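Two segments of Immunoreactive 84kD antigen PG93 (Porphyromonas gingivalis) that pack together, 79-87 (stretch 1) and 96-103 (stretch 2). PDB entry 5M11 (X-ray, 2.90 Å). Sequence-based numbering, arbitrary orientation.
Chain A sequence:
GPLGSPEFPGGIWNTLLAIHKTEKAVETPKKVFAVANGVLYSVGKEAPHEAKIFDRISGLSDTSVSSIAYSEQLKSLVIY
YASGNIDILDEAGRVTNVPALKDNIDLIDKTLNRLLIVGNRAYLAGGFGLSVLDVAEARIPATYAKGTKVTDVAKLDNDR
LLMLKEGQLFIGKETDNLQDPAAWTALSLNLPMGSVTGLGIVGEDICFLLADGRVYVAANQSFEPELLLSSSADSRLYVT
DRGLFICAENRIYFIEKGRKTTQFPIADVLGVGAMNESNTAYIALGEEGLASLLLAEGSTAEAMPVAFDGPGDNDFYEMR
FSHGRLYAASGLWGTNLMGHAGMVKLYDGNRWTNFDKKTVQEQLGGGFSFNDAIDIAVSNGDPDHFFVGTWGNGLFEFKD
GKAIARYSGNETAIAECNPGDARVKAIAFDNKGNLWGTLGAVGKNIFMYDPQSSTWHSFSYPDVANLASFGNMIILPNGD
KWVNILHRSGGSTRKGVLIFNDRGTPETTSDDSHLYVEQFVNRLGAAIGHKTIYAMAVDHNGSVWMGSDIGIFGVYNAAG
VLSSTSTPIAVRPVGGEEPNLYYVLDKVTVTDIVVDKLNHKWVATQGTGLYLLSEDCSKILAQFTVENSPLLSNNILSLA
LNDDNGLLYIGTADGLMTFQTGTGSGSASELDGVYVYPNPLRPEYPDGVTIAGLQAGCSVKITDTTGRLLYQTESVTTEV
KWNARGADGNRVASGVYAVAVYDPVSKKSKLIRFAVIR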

# COMPACT_ATOMS: atom_id res chain seq x y z
N ILE A 79 -16.55 11.05 -5.00
CA ILE A 79 -15.19 10.62 -4.66
C ILE A 79 -14.32 10.72 -5.90
O ILE A 79 -14.53 9.96 -6.86
CB ILE A 79 -15.11 9.19 -4.06
CG1 ILE A 79 -16.07 8.98 -2.88
CG2 ILE A 79 -13.68 8.89 -3.64
CD1 ILE A 79 -16.50 7.55 -2.69
N TYR A 80 -13.35 11.63 -5.90
CA TYR A 80 -12.42 11.77 -7.01
C TYR A 80 -11.07 11.15 -6.60
O TYR A 80 -10.49 11.48 -5.56
CB TYR A 80 -12.28 13.23 -7.50
CG TYR A 80 -11.33 13.39 -8.66
CD1 TYR A 80 -11.77 13.28 -9.97
CD2 TYR A 80 -9.97 13.61 -8.44
CE1 TYR A 80 -10.89 13.39 -11.05
CE2 TYR A 80 -9.07 13.72 -9.51
CZ TYR A 80 -9.53 13.59 -10.81
OH TYR A 80 -8.66 13.67 -11.86
N TYR A 81 -10.59 10.25 -7.46
CA TYR A 81 -9.36 9.48 -7.27
C TYR A 81 -8.16 10.10 -7.97
O TYR A 81 -8.32 10.77 -8.99
CB TYR A 81 -9.58 8.06 -7.81
CG TYR A 81 -10.60 7.28 -7.01
CD1 TYR A 81 -10.24 6.60 -5.85
CD2 TYR A 81 -11.94 7.25 -7.40
CE1 TYR A 81 -11.18 5.89 -5.10
CE2 TYR A 81 -12.89 6.54 -6.66
CZ TYR A 81 -12.50 5.86 -5.52
OH TYR A 81 -13.42 5.14 -4.80
N ALA A 82 -6.95 9.83 -7.46
CA ALA A 82 -5.66 10.28 -8.01
C ALA A 82 -5.49 9.80 -9.47
O ALA A 82 -4.86 10.47 -10.27
CB ALA A 82 -4.52 9.74 -7.16
N SER A 83 -6.09 8.66 -9.81
CA SER A 83 -6.03 8.07 -11.13
C SER A 83 -6.99 8.74 -12.13
O SER A 83 -7.13 8.25 -13.26
CB SER A 83 -6.35 6.59 -11.03
OG SER A 83 -7.72 6.37 -10.74
N GLY A 84 -7.71 9.78 -11.71
CA GLY A 84 -8.71 10.42 -12.54
C GLY A 84 -10.09 9.78 -12.45
O GLY A 84 -11.07 10.32 -12.98
N ASN A 85 -10.19 8.64 -11.76
CA ASN A 85 -11.47 7.95 -11.58
C ASN A 85 -12.42 8.71 -10.64
O ASN A 85 -11.97 9.46 -9.77
CB ASN A 85 -11.22 6.56 -11.01
CG ASN A 85 -12.14 5.50 -11.55
OD1 ASN A 85 -13.24 5.75 -12.04
ND2 ASN A 85 -11.69 4.27 -11.42
N ILE A 86 -13.72 8.48 -10.80
CA ILE A 86 -14.80 9.07 -10.01
C ILE A 86 -15.76 7.97 -9.56
O ILE A 86 -16.10 7.05 -10.33
CB ILE A 86 -15.55 10.16 -10.83
CG1 ILE A 86 -14.68 11.41 -11.09
CG2 ILE A 86 -16.89 10.54 -10.19
CD1 ILE A 86 -14.92 12.03 -12.42
N ASP A 87 -16.23 8.10 -8.32
CA ASP A 87 -17.24 7.25 -7.71
C ASP A 87 -18.32 8.15 -7.13
O ASP A 87 -18.00 9.26 -6.68
CB ASP A 87 -16.64 6.34 -6.62
CG ASP A 87 -16.17 4.97 -7.07
OD1 ASP A 87 -16.41 4.61 -8.25
OD2 ASP A 87 -15.62 4.23 -6.23
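Stretch 2, residues 96-103: TNVPALKD

Stretch 2 enters as an extended strand, T96 to about V98, running antiparallel to the strand at I86 and D87, then turns at P99 into a weakly bonded helix, about A100 to D103, that carries on in the same antiparallel direction, so that K102 lies against S83 and G84 at the end of the turn. The register is D87 with N97 (CA to CA 4.7 Å), I86 with V98 (CA to CA 4.9 Å) and G84 with K102 (CA to CA 4.4 Å).

I86 covers the most surface. Its O accepts a straight bond from V98 N at 2.8 Å, while the return bond, I86 N to V98 O, is weak at 3.4 Å. On the face it shares with V98, I86 CG2 lies 3.8 Å from V98 CB, and I86 CD1 reaches L101 CD1 at 3.8 Å.

K102 comes next, its CB 3.3 Å from S83 O and its CD 3.5 Å from N85 ND2. Its CA-to-CB bond points toward stretch 1, but the chain leads away and NZ forms a salt bridge with D103 OD1 (2.8 Å). G84 has a backbone conformation (phi 87°) that itself calls for glycine, and a CB there would also be tight against K102 CA.

N85 OD1 accepts from N97 ND2 (3.0 Å), which also bonds D87 OD1 (2.8 Å), so N97 bridges the loop residue N85 and the strand residue D87.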

# COMPACT_ATOMS: atom_id res chain seq x y z
N THR A 96 -21.39 4.24 -7.69
CA THR A 96 -21.59 4.31 -9.13
C THR A 96 -20.32 4.87 -9.74
O THR A 96 -19.88 5.97 -9.36
CB THR A 96 -22.84 5.13 -9.47
OG1 THR A 96 -23.92 4.72 -8.63
CG2 THR A 96 -23.24 4.97 -10.90
N ASN A 97 -19.72 4.11 -10.67
CA ASN A 97 -18.44 4.50 -11.27
C ASN A 97 -18.60 5.49 -12.44
O ASN A 97 -19.52 5.34 -13.24
CB ASN A 97 -17.65 3.26 -11.74
CG ASN A 97 -16.14 3.44 -11.81
OD1 ASN A 97 -15.46 2.82 -12.64
ND2 ASN A 97 -15.58 4.27 -10.93
N VAL A 98 -17.69 6.47 -12.54
CA VAL A 98 -17.66 7.43 -13.66
C VAL A 98 -16.19 7.43 -14.16
O VAL A 98 -15.39 8.28 -13.73
CB VAL A 98 -18.22 8.84 -13.29
CG1 VAL A 98 -18.36 9.72 -14.52
CG2 VAL A 98 -19.57 8.75 -12.56
N PRO A 99 -15.79 6.43 -15.00
CA PRO A 99 -14.36 6.31 -15.39
C PRO A 99 -13.91 7.08 -16.64
O PRO A 99 -12.78 6.86 -17.08
CB PRO A 99 -14.21 4.82 -15.64
CG PRO A 99 -15.54 4.36 -16.09
CD PRO A 99 -16.58 5.30 -15.54
N ALA A 100 -14.78 7.95 -17.20
CA ALA A 100 -14.51 8.73 -18.42
C ALA A 100 -13.17 9.48 -18.38
O ALA A 100 -12.47 9.46 -19.40
CB ALA A 100 -15.63 9.73 -18.66
N LEU A 101 -12.80 10.13 -17.24
CA LEU A 101 -11.56 10.90 -17.13
C LEU A 101 -10.36 10.00 -17.07
O LEU A 101 -9.39 10.30 -17.76
CB LEU A 101 -11.55 11.87 -15.93
CG LEU A 101 -12.51 13.08 -15.99
CD1 LEU A 101 -12.47 13.87 -14.71
CD2 LEU A 101 -12.18 14.00 -17.15
N LYS A 102 -10.42 8.92 -16.28
CA LYS A 102 -9.33 7.96 -16.13
C LYS A 102 -9.06 7.25 -17.48
O LYS A 102 -7.89 7.03 -17.86
CB LYS A 102 -9.66 6.95 -15.01
CG LYS A 102 -8.81 5.66 -14.99
CD LYS A 102 -9.45 4.53 -14.16
CE LYS A 102 -10.54 3.76 -14.88
NZ LYS A 102 -10.00 2.76 -15.84
N ASP A 103 -10.16 6.90 -18.20
CA ASP A 103 -10.09 6.20 -19.48
C ASP A 103 -9.58 7.11 -20.62
O ASP A 103 -9.06 6.60 -21.62
CB ASP A 103 -11.44 5.56 -19.85
CG ASP A 103 -11.88 4.40 -18.96
OD1 ASP A 103 -11.03 3.86 -18.19
OD2 ASP A 103 -13.07 4.00 -19.06